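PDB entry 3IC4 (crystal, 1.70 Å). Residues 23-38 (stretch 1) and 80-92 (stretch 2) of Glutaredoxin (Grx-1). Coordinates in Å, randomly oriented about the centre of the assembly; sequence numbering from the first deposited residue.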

# COMPACT_ATOMS: atom_id res chain seq x y z
N PRO A 23 -3.78 8.13 10.60
CA PRO A 23 -2.46 8.40 11.19
C PRO A 23 -1.48 7.26 11.12
O PRO A 23 -0.28 7.50 11.04
CB PRO A 23 -2.79 8.75 12.62
CG PRO A 23 -4.05 8.06 12.90
CD PRO A 23 -4.83 8.11 11.63
N HIS A 24 -1.97 6.02 11.07
CA HIS A 24 -1.08 4.85 10.86
C HIS A 24 -0.50 4.85 9.49
O HIS A 24 0.67 4.57 9.31
CB HIS A 24 -1.83 3.54 11.03
CG HIS A 24 -2.62 3.47 12.29
ND1 HIS A 24 -2.03 3.48 13.53
CD2 HIS A 24 -3.96 3.34 12.51
CE1 HIS A 24 -2.96 3.40 14.46
NE2 HIS A 24 -4.14 3.28 13.88
N CYS A 25 -1.33 5.21 8.53
CA CYS A 25 -0.91 5.36 7.11
C CYS A 25 0.06 6.48 6.93
O CYS A 25 1.06 6.32 6.24
CB CYS A 25 -2.08 5.58 6.20
SG CYS A 25 -3.19 4.17 6.15
N LYS A 26 -0.19 7.62 7.58
CA LYS A 26 0.77 8.75 7.59
C LYS A 26 2.15 8.34 8.10
O LYS A 26 3.17 8.70 7.52
CB LYS A 26 0.27 9.94 8.42
CG LYS A 26 -0.91 10.68 7.84
CD LYS A 26 -1.40 11.80 8.77
CE LYS A 26 -2.70 12.36 8.32
NZ LYS A 26 -3.00 13.51 9.13
N ARG A 27 2.18 7.64 9.23
CA ARG A 27 3.43 7.17 9.83
C ARG A 27 4.19 6.22 8.87
O ARG A 27 5.39 6.30 8.69
CB ARG A 27 3.15 6.47 11.17
CG ARG A 27 2.91 7.41 12.32
CD ARG A 27 2.78 6.64 13.64
NE ARG A 27 1.43 6.18 13.83
CZ ARG A 27 0.42 6.91 14.31
NH1 ARG A 27 -0.77 6.34 14.45
NH2 ARG A 27 0.52 8.18 14.66
N THR A 28 3.44 5.32 8.26
CA THR A 28 4.03 4.37 7.31
C THR A 28 4.60 5.10 6.08
O THR A 28 5.69 4.78 5.64
CB THR A 28 2.96 3.36 6.85
OG1 THR A 28 2.40 2.74 8.00
CG2 THR A 28 3.54 2.27 5.91
N LEU A 29 3.88 6.10 5.57
CA LEU A 29 4.40 6.91 4.46
C LEU A 29 5.73 7.59 4.83
O LEU A 29 6.68 7.61 4.05
CB LEU A 29 3.33 7.96 4.07
CG LEU A 29 3.76 8.94 2.94
CD1 LEU A 29 3.59 8.26 1.64
CD2 LEU A 29 2.99 10.24 2.95
N GLU A 30 5.79 8.17 6.02
CA GLU A 30 7.01 8.81 6.49
C GLU A 30 8.14 7.80 6.67
O GLU A 30 9.29 8.10 6.39
CB GLU A 30 6.73 9.64 7.75
CG GLU A 30 5.72 10.81 7.48
CD GLU A 30 6.20 11.84 6.49
OE1 GLU A 30 7.44 12.09 6.36
OE2 GLU A 30 5.34 12.48 5.80
N PHE A 31 7.80 6.59 7.12
CA PHE A 31 8.80 5.53 7.18
C PHE A 31 9.43 5.27 5.83
O PHE A 31 10.64 5.14 5.71
CB PHE A 31 8.20 4.23 7.75
CG PHE A 31 9.15 3.03 7.69
CD1 PHE A 31 10.09 2.82 8.68
CD2 PHE A 31 9.15 2.19 6.61
CE1 PHE A 31 11.02 1.79 8.55
CE2 PHE A 31 10.05 1.17 6.50
CZ PHE A 31 10.99 1.00 7.45
N LEU A 32 8.56 5.09 4.83
CA LEU A 32 9.00 4.74 3.47
C LEU A 32 9.81 5.87 2.90
O LEU A 32 10.81 5.64 2.24
CB LEU A 32 7.80 4.40 2.58
CG LEU A 32 7.06 3.10 2.94
CD1 LEU A 32 5.83 3.01 2.10
CD2 LEU A 32 7.96 1.89 2.83
N LYS A 33 9.41 7.11 3.18
CA LYS A 33 10.17 8.26 2.67
C LYS A 33 11.57 8.28 3.20
O LYS A 33 12.52 8.60 2.47
CB LYS A 33 9.49 9.58 3.05
CG LYS A 33 8.25 9.82 2.22
CD LYS A 33 7.23 10.89 2.68
CE LYS A 33 7.71 12.22 2.92
NZ LYS A 33 6.53 13.15 3.22
N ARG A 34 11.68 8.04 4.50
CA ARG A 34 12.94 8.07 5.22
C ARG A 34 13.84 6.90 4.78
O ARG A 34 15.07 7.02 4.65
CB ARG A 34 12.63 8.06 6.72
CG ARG A 34 13.83 8.04 7.60
CD ARG A 34 13.59 8.74 8.95
NE ARG A 34 14.89 8.89 9.66
CZ ARG A 34 15.74 9.94 9.67
NH1 ARG A 34 15.48 11.08 9.01
NH2 ARG A 34 16.88 9.86 10.39
N GLU A 35 13.21 5.78 4.45
CA GLU A 35 13.94 4.59 4.03
C GLU A 35 14.72 4.80 2.74
O GLU A 35 15.78 4.18 2.53
CB GLU A 35 12.96 3.40 3.93
CG GLU A 35 13.60 2.04 3.88
CD GLU A 35 14.40 1.59 5.13
OE1 GLU A 35 14.30 2.18 6.24
OE2 GLU A 35 15.17 0.60 4.97
N GLY A 36 14.20 5.64 1.86
CA GLY A 36 14.94 5.99 0.66
C GLY A 36 14.70 5.04 -0.51
O GLY A 36 15.39 5.13 -1.52
N VAL A 37 13.73 4.13 -0.35
CA VAL A 37 13.32 3.19 -1.38
C VAL A 37 12.33 3.87 -2.35
O VAL A 37 11.65 4.78 -1.97
CB VAL A 37 12.76 1.90 -0.74
CG1 VAL A 37 13.95 1.13 -0.09
CG2 VAL A 37 11.64 2.20 0.27
N ASP A 38 12.39 3.51 -3.64
CA ASP A 38 11.38 3.92 -4.59
C ASP A 38 10.15 3.20 -4.14
O ASP A 38 10.20 2.00 -3.98
CB ASP A 38 11.68 3.43 -6.04
CG ASP A 38 12.66 4.30 -6.79
OD1 ASP A 38 13.20 5.27 -6.18
OD2 ASP A 38 12.91 4.00 -8.02
N GLY A 80 -0.38 -2.96 8.69
CA GLY A 80 -0.22 -2.07 9.83
C GLY A 80 1.15 -1.39 9.93
O GLY A 80 2.13 -1.85 9.31
N TYR A 81 1.22 -0.30 10.69
CA TYR A 81 2.47 0.34 10.97
C TYR A 81 3.25 -0.39 12.04
O TYR A 81 2.88 -0.43 13.25
CB TYR A 81 2.25 1.78 11.41
CG TYR A 81 3.53 2.51 11.69
CD1 TYR A 81 4.40 2.84 10.68
CD2 TYR A 81 3.88 2.90 12.97
CE1 TYR A 81 5.57 3.48 10.94
CE2 TYR A 81 5.03 3.61 13.22
CZ TYR A 81 5.87 3.89 12.22
OH TYR A 81 7.03 4.63 12.47
N ASN A 82 4.26 -1.11 11.62
CA ASN A 82 5.16 -1.79 12.54
C ASN A 82 6.53 -1.60 11.98
O ASN A 82 6.82 -2.14 10.92
CB ASN A 82 4.89 -3.27 12.60
CG ASN A 82 5.87 -4.02 13.56
OD1 ASN A 82 6.99 -4.34 13.20
ND2 ASN A 82 5.41 -4.27 14.78
N GLU A 83 7.37 -0.87 12.70
CA GLU A 83 8.65 -0.49 12.10
C GLU A 83 9.59 -1.66 11.85
O GLU A 83 10.26 -1.74 10.83
CB GLU A 83 9.34 0.47 13.02
CG GLU A 83 8.79 1.85 13.04
CD GLU A 83 9.78 2.79 13.71
OE1 GLU A 83 10.53 3.49 12.96
OE2 GLU A 83 9.83 2.79 14.97
N GLU A 84 9.64 -2.57 12.80
CA GLU A 84 10.49 -3.74 12.68
C GLU A 84 10.08 -4.57 11.45
O GLU A 84 10.92 -4.93 10.65
CB GLU A 84 10.38 -4.58 13.97
CG GLU A 84 10.76 -3.84 15.32
CD GLU A 84 10.03 -2.44 15.60
OE1 GLU A 84 8.75 -2.36 15.61
OE2 GLU A 84 10.79 -1.43 15.84
N LYS A 85 8.80 -4.83 11.30
CA LYS A 85 8.29 -5.61 10.18
C LYS A 85 8.48 -4.88 8.85
O LYS A 85 8.84 -5.52 7.85
CB LYS A 85 6.81 -5.94 10.37
CG LYS A 85 6.56 -7.08 11.39
CD LYS A 85 5.14 -7.67 11.24
CE LYS A 85 4.10 -6.82 11.97
NZ LYS A 85 2.76 -7.56 12.30
N LEU A 86 8.31 -3.56 8.84
CA LEU A 86 8.55 -2.80 7.62
C LEU A 86 10.04 -2.82 7.22
O LEU A 86 10.35 -2.99 6.08
CB LEU A 86 8.01 -1.36 7.75
CG LEU A 86 6.48 -1.18 7.81
CD1 LEU A 86 5.99 0.22 8.32
CD2 LEU A 86 5.89 -1.45 6.45
N LYS A 87 10.96 -2.65 8.18
CA LYS A 87 12.40 -2.72 7.90
C LYS A 87 12.75 -4.09 7.35
O LYS A 87 13.34 -4.18 6.32
CB LYS A 87 13.23 -2.44 9.15
CG LYS A 87 13.15 -0.99 9.61
CD LYS A 87 13.75 -0.81 11.03
CE LYS A 87 13.47 0.63 11.58
NZ LYS A 87 14.22 1.05 12.79
N GLU A 88 12.25 -5.16 7.97
CA GLU A 88 12.46 -6.51 7.44
C GLU A 88 11.92 -6.70 5.99
O GLU A 88 12.58 -7.29 5.13
CB GLU A 88 11.83 -7.52 8.40
CG GLU A 88 11.96 -8.93 7.91
CD GLU A 88 13.34 -9.26 7.39
OE1 GLU A 88 14.31 -9.09 8.18
OE2 GLU A 88 13.47 -9.71 6.20
N LEU A 89 10.71 -6.20 5.72
CA LEU A 89 10.12 -6.29 4.40
C LEU A 89 11.01 -5.61 3.37
O LEU A 89 11.29 -6.17 2.32
CB LEU A 89 8.72 -5.65 4.36
CG LEU A 89 7.95 -5.69 3.02
CD1 LEU A 89 7.55 -7.10 2.66
CD2 LEU A 89 6.74 -4.81 3.11
N ILE A 90 11.45 -4.38 3.66
CA ILE A 90 12.14 -3.52 2.68
C ILE A 90 13.59 -4.00 2.54
O ILE A 90 14.14 -4.02 1.44
CB ILE A 90 12.02 -1.95 3.07
CG1 ILE A 90 10.57 -1.48 3.07
CG2 ILE A 90 12.82 -1.05 2.12
CD1 ILE A 90 9.88 -1.84 1.85
N ARG A 91 14.20 -4.42 3.64
CA ARG A 91 15.65 -4.64 3.63
C ARG A 91 15.98 -6.12 3.39
O ARG A 91 16.97 -6.44 2.70
CB ARG A 91 16.30 -4.19 4.96
CG ARG A 91 15.96 -2.75 5.38
CD ARG A 91 16.44 -2.40 6.79
NE ARG A 91 16.18 -0.98 7.03
CZ ARG A 91 16.50 -0.30 8.13
NH1 ARG A 91 17.10 -0.90 9.15
NH2 ARG A 91 16.20 1.00 8.21
N GLY A 92 15.17 -7.00 3.97
CA GLY A 92 15.48 -8.43 3.97
C GLY A 92 15.21 -9.07 2.63
O GLY A 92 15.81 -10.11 2.32

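At the apolar centre, the F31 ring sits as a knob in the hole formed by E83, L86, K87 and I90. Helices 23-35 and 83-91 of the glutaredoxin run in broadly the same direction, 41° apart, with axes 11.3 Å apart at closest approach, and together the two stretches bury 607 Å²; a gap this wide is bridged by side chains, chiefly that of F31, which reaches across with chi1 in the t well. L86 CB lies over one face, 4.0 Å from the centroid of the F31 ring, in a CH-pi contact, and 3.5 Å from F31 CE2. The ring edge meets K87, next in sequence to L86, and I90, one turn on: F31 CZ is 3.6 Å from K87 CG, so the lysine contributes its aliphatic stem here, and F31 CE2 is 4.4 Å from I90 CG1.

I90 continues the apolar surface toward the C-terminal end of the first helix. Its CG1 lies 4.3 Å from L32 CD2, while its CG2 packs 3.3 Å from V37 CG1 and 3.6 Å from E35 CG. V37 follows G36, whose positive phi takes the chain out of the helix.

At the other end, Y81 precedes the second helix and lies against the first turns of its partner. R27 CB sits 3.7 Å from the centroid of the Y81 ring, only 5° off the normal, a nearly ideal CH-pi placement. F31 CB meets the ring edge, 4.2 Å from Y81 CE1, as does T28 OG1, 3.3 Å from Y81 CD1; that hydroxyl donates its hydrogen bond to H24 O (2.8 Å) within its own helix.

The polar edge is a salt bridge between E35 and R91. R91 NE donates to E35 OE2 (2.8 Å, 169°) and R91 NH2 to E35 OE1 (3.0 Å, 161°), a two-pronged pairing in which both carboxylate oxygens are engaged and the near-linear angles indicate well-aligned groups.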